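Local coordinates for protein Cas13d (uncultured Ruminococcus sp, PDB 6IV9) that binds a CRISPR RNA and, through its two HEPN domains, processes that guide and probably cleaves the target RNA it selects, at residues F363-N371 / F564-M572. The protein carries 2 engineered substitutions. Numbering follows the deposited sequence.
With nucleotides of chain B.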
# COMPACT_ATOMS: atom_id res chain seq x y z
N PHE A 363 -10.92 16.60 12.85
CA PHE A 363 -11.09 15.16 13.11
C PHE A 363 -11.47 14.42 11.83
O PHE A 363 -11.03 13.32 11.66
CB PHE A 363 -12.15 15.00 14.20
CG PHE A 363 -12.53 13.59 14.55
CD1 PHE A 363 -11.77 12.85 15.43
CD2 PHE A 363 -13.67 13.01 14.02
CE1 PHE A 363 -12.13 11.56 15.76
CE2 PHE A 363 -14.02 11.72 14.35
CZ PHE A 363 -13.25 11.00 15.21
N ILE A 364 -12.35 14.99 11.01
CA ILE A 364 -12.76 14.33 9.74
C ILE A 364 -11.71 14.43 8.63
O ILE A 364 -11.37 13.41 8.08
CB ILE A 364 -14.11 14.89 9.27
CG1 ILE A 364 -15.22 14.60 10.29
CG2 ILE A 364 -14.47 14.38 7.90
CD1 ILE A 364 -15.55 13.15 10.42
N VAL A 365 -11.24 15.63 8.33
CA VAL A 365 -10.38 15.88 7.15
C VAL A 365 -8.88 15.81 7.45
O VAL A 365 -8.17 15.28 6.62
CB VAL A 365 -10.75 17.23 6.52
CG1 VAL A 365 -9.90 17.55 5.31
CG2 VAL A 365 -12.22 17.30 6.17
N LEU A 366 -8.44 16.46 8.51
CA LEU A 366 -7.00 16.46 8.88
C LEU A 366 -6.63 15.20 9.67
O LEU A 366 -5.48 14.80 9.58
CB LEU A 366 -6.69 17.74 9.67
CG LEU A 366 -6.84 19.05 8.91
CD1 LEU A 366 -6.10 19.01 7.60
CD2 LEU A 366 -8.29 19.35 8.65
N LYS A 367 -7.58 14.66 10.42
CA LYS A 367 -7.36 13.45 11.23
C LYS A 367 -6.13 13.62 12.12
O LYS A 367 -5.28 12.76 12.15
CB LYS A 367 -7.38 12.19 10.37
CG LYS A 367 -8.69 11.92 9.66
CD LYS A 367 -8.96 10.47 9.42
CE LYS A 367 -10.05 10.24 8.41
NZ LYS A 367 -11.30 10.91 8.77
N SER A 368 -6.12 14.71 12.90
CA SER A 368 -5.05 15.04 13.87
C SER A 368 -4.98 13.98 14.97
O SER A 368 -3.93 13.78 15.52
CB SER A 368 -5.21 16.41 14.45
OG SER A 368 -4.86 17.38 13.51
N GLN A 369 -6.07 13.24 15.17
CA GLN A 369 -6.13 12.14 16.17
C GLN A 369 -5.19 11.00 15.75
O GLN A 369 -4.88 10.17 16.58
CB GLN A 369 -7.56 11.65 16.37
CG GLN A 369 -8.11 10.85 15.21
CD GLN A 369 -8.77 11.75 14.19
OE1 GLN A 369 -8.60 12.95 14.21
NE2 GLN A 369 -9.49 11.15 13.26
N LYS A 370 -4.78 10.99 14.49
CA LYS A 370 -3.90 9.93 13.94
C LYS A 370 -2.44 10.39 13.96
O LYS A 370 -1.61 9.70 13.38
CB LYS A 370 -4.39 9.51 12.56
CG LYS A 370 -5.60 8.60 12.59
CD LYS A 370 -6.14 8.34 11.24
CE LYS A 370 -7.21 7.29 11.25
NZ LYS A 370 -7.44 6.72 9.92
N ASN A 371 -2.19 11.55 14.55
CA ASN A 371 -0.82 12.09 14.70
C ASN A 371 -0.50 12.37 16.17
O ASN A 371 0.27 13.27 16.42
CB ASN A 371 -0.57 13.26 13.75
CG ASN A 371 0.91 13.52 13.62
OD1 ASN A 371 1.71 12.61 13.77
ND2 ASN A 371 1.28 14.77 13.43
N PHE A 564 -0.56 13.25 4.08
CA PHE A 564 -1.41 12.74 5.18
C PHE A 564 -2.87 13.08 4.88
O PHE A 564 -3.74 12.27 5.07
CB PHE A 564 -0.91 13.34 6.50
CG PHE A 564 -1.45 12.70 7.75
CD1 PHE A 564 -0.86 11.58 8.28
CD2 PHE A 564 -2.52 13.26 8.41
CE1 PHE A 564 -1.35 11.02 9.45
CE2 PHE A 564 -3.01 12.71 9.58
CZ PHE A 564 -2.42 11.59 10.09
N ILE A 565 -3.11 14.30 4.40
CA ILE A 565 -4.48 14.75 4.01
C ILE A 565 -4.97 13.94 2.81
O ILE A 565 -6.09 13.53 2.81
CB ILE A 565 -4.51 16.26 3.77
CG1 ILE A 565 -4.26 17.02 5.07
CG2 ILE A 565 -5.81 16.67 3.13
CD1 ILE A 565 -3.72 18.39 4.86
N VAL A 566 -4.09 13.67 1.85
CA VAL A 566 -4.48 12.88 0.66
C VAL A 566 -4.94 11.50 1.12
O VAL A 566 -5.95 11.06 0.66
CB VAL A 566 -3.30 12.77 -0.32
CG1 VAL A 566 -3.49 11.66 -1.33
CG2 VAL A 566 -3.06 14.09 -1.01
N LYS A 567 -4.24 10.89 2.07
CA LYS A 567 -4.66 9.57 2.57
C LYS A 567 -6.06 9.68 3.17
O LYS A 567 -6.87 8.83 2.91
CB LYS A 567 -3.66 9.10 3.63
CG LYS A 567 -4.05 7.89 4.45
CD LYS A 567 -2.97 7.44 5.40
CE LYS A 567 -3.39 6.27 6.26
NZ LYS A 567 -4.48 6.63 7.20
N ASN A 568 -6.33 10.74 3.93
CA ASN A 568 -7.65 10.89 4.57
C ASN A 568 -8.76 11.04 3.51
O ASN A 568 -9.74 10.36 3.59
CB ASN A 568 -7.67 12.10 5.51
CG ASN A 568 -6.66 12.01 6.64
OD1 ASN A 568 -6.30 10.95 7.08
ND2 ASN A 568 -6.20 13.15 7.11
N ILE A 569 -8.60 11.96 2.57
CA ILE A 569 -9.65 12.20 1.54
C ILE A 569 -9.74 11.05 0.52
O ILE A 569 -10.82 10.80 0.07
CB ILE A 569 -9.53 13.59 0.91
CG1 ILE A 569 -8.31 13.71 0.00
CG2 ILE A 569 -9.55 14.64 1.99
CD1 ILE A 569 -8.19 15.02 -0.68
N ALA A 570 -8.62 10.45 0.16
CA ALA A 570 -8.64 9.31 -0.80
C ALA A 570 -9.37 8.10 -0.19
O ALA A 570 -9.88 7.31 -0.94
CB ALA A 570 -7.26 8.96 -1.25
N SER A 571 -9.31 7.96 1.12
CA SER A 571 -9.90 6.83 1.87
C SER A 571 -11.42 6.96 1.97
O SER A 571 -12.06 6.02 2.36
CB SER A 571 -9.26 6.67 3.21
OG SER A 571 -7.90 6.34 3.07
N MET A 572 -11.95 8.14 1.69
CA MET A 572 -13.41 8.37 1.79
C MET A 572 -14.14 7.71 0.63
O MET A 572 -13.61 7.65 -0.44
CB MET A 572 -13.72 9.86 1.83
CG MET A 572 -13.27 10.50 3.11
SD MET A 572 -13.46 12.26 3.12
CE MET A 572 -12.79 12.67 4.72
P U B 43 -14.34 8.99 7.07
OP1 U B 43 -12.86 9.32 7.01
OP2 U B 43 -14.89 8.42 8.30
O5' U B 43 -15.03 10.38 6.74
C5' U B 43 -16.45 10.48 6.57
C4' U B 43 -16.89 11.92 6.69
O4' U B 43 -16.34 12.59 5.53
C3' U B 43 -18.40 12.17 6.59
O3' U B 43 -18.89 12.09 7.92
C2' U B 43 -18.45 13.58 5.98
O2' U B 43 -18.08 14.46 7.01
C1' U B 43 -17.28 13.52 4.99
N1 U B 43 -17.66 13.09 3.64
C2 U B 43 -18.42 13.94 2.88
O2 U B 43 -18.76 15.04 3.25
N3 U B 43 -18.78 13.45 1.65
C4 U B 43 -18.46 12.23 1.12
O4 U B 43 -18.85 11.95 -0.01
C5 U B 43 -17.66 11.41 1.96
C6 U B 43 -17.30 11.85 3.16
P C B 33 -2.01 4.94 15.21
OP1 C B 33 -3.33 5.49 15.57
OP2 C B 33 -1.67 3.50 15.36
O5' C B 33 -1.74 5.26 13.67
C5' C B 33 -1.94 6.58 13.14
C4' C B 33 -1.44 6.70 11.75
O4' C B 33 0.01 6.64 11.75
C3' C B 33 -1.83 5.58 10.80
O3' C B 33 -3.13 5.78 10.28
C2' C B 33 -0.78 5.71 9.73
O2' C B 33 -0.98 6.84 8.89
C1' C B 33 0.45 5.96 10.59
N1 C B 33 1.14 4.70 10.97
C2 C B 33 2.01 4.14 10.03
O2 C B 33 2.12 4.68 8.92
N3 C B 33 2.66 3.00 10.34
C4 C B 33 2.45 2.41 11.52
N4 C B 33 3.16 1.32 11.81
C5 C B 33 1.60 2.98 12.51
C6 C B 33 0.98 4.13 12.20
P U B 34 -4.07 4.55 10.05
OP1 U B 34 -5.28 5.05 9.34
OP2 U B 34 -4.18 3.76 11.26
O5' U B 34 -3.21 3.75 9.02
C5' U B 34 -3.33 2.32 8.88
C4' U B 34 -2.25 1.83 7.97
O4' U B 34 -0.93 2.01 8.52
C3' U B 34 -2.31 0.34 7.64
O3' U B 34 -3.31 0.18 6.62
C2' U B 34 -0.89 0.10 7.14
O2' U B 34 -0.77 0.56 5.80
C1' U B 34 -0.09 0.95 8.13
N1 U B 34 0.28 0.22 9.36
C2 U B 34 1.28 -0.72 9.19
O2 U B 34 1.80 -0.94 8.11
N3 U B 34 1.63 -1.39 10.32
C4 U B 34 1.09 -1.24 11.58
O4 U B 34 1.57 -1.88 12.50
C5 U B 34 0.08 -0.23 11.68
C6 U B 34 -0.30 0.43 10.58
O HOH W 1 -6.91 8.27 7.30
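Asn-568 points its side-chain amide at the C-terminal end of helix 353-366. Asn-568 ND2 gives a hydrogen bond to Val-365 O (2.9 Å), from above the carbonyl plane, and a weak one to Leu-366 O. Lys-367, which leaves the helix with positive phi, slides past this amide in the opposite direction. Lys-367 CD lies 3.6 Å from Asn-568 OD1. The chain then bends at its last torsion (chi4 -56°), which sets Lys-367 NZ between Ile-364 O, at 2.6 Å, and OP1 of U43 of chain B. With an alanine here, the U43 phosphate would probably lose this positive charge, Ile-364 O the amine bonded to it, and the Asn-568 amide the alkyl chain packed along it. Phe-564 presents its ring edge to the same turn. Phe-564 CE2 is 3.2 Å from Leu-366 O, with Lys-367 O also in the ring plane. Lys-370 CB packs at that edge too, and its extended chain reaches the RNA. Lys-370 NZ and Lys-567 NZ each bind OP1 of U34 of chain B, both at 2.8 Å. One water accepts from both amines and donates to Asn-568 OD1. Leu-366 CD1 packs on Ile-565 CD1 at 3.7 Å. Met-572 CE meets Ile-364 O (3.7 Å) and the U43 ribose. Helices 353-366 and 556-570 here form part of a basic RNA-binding site, where lysines from both segments hold backbone phosphates of the bound crRNA.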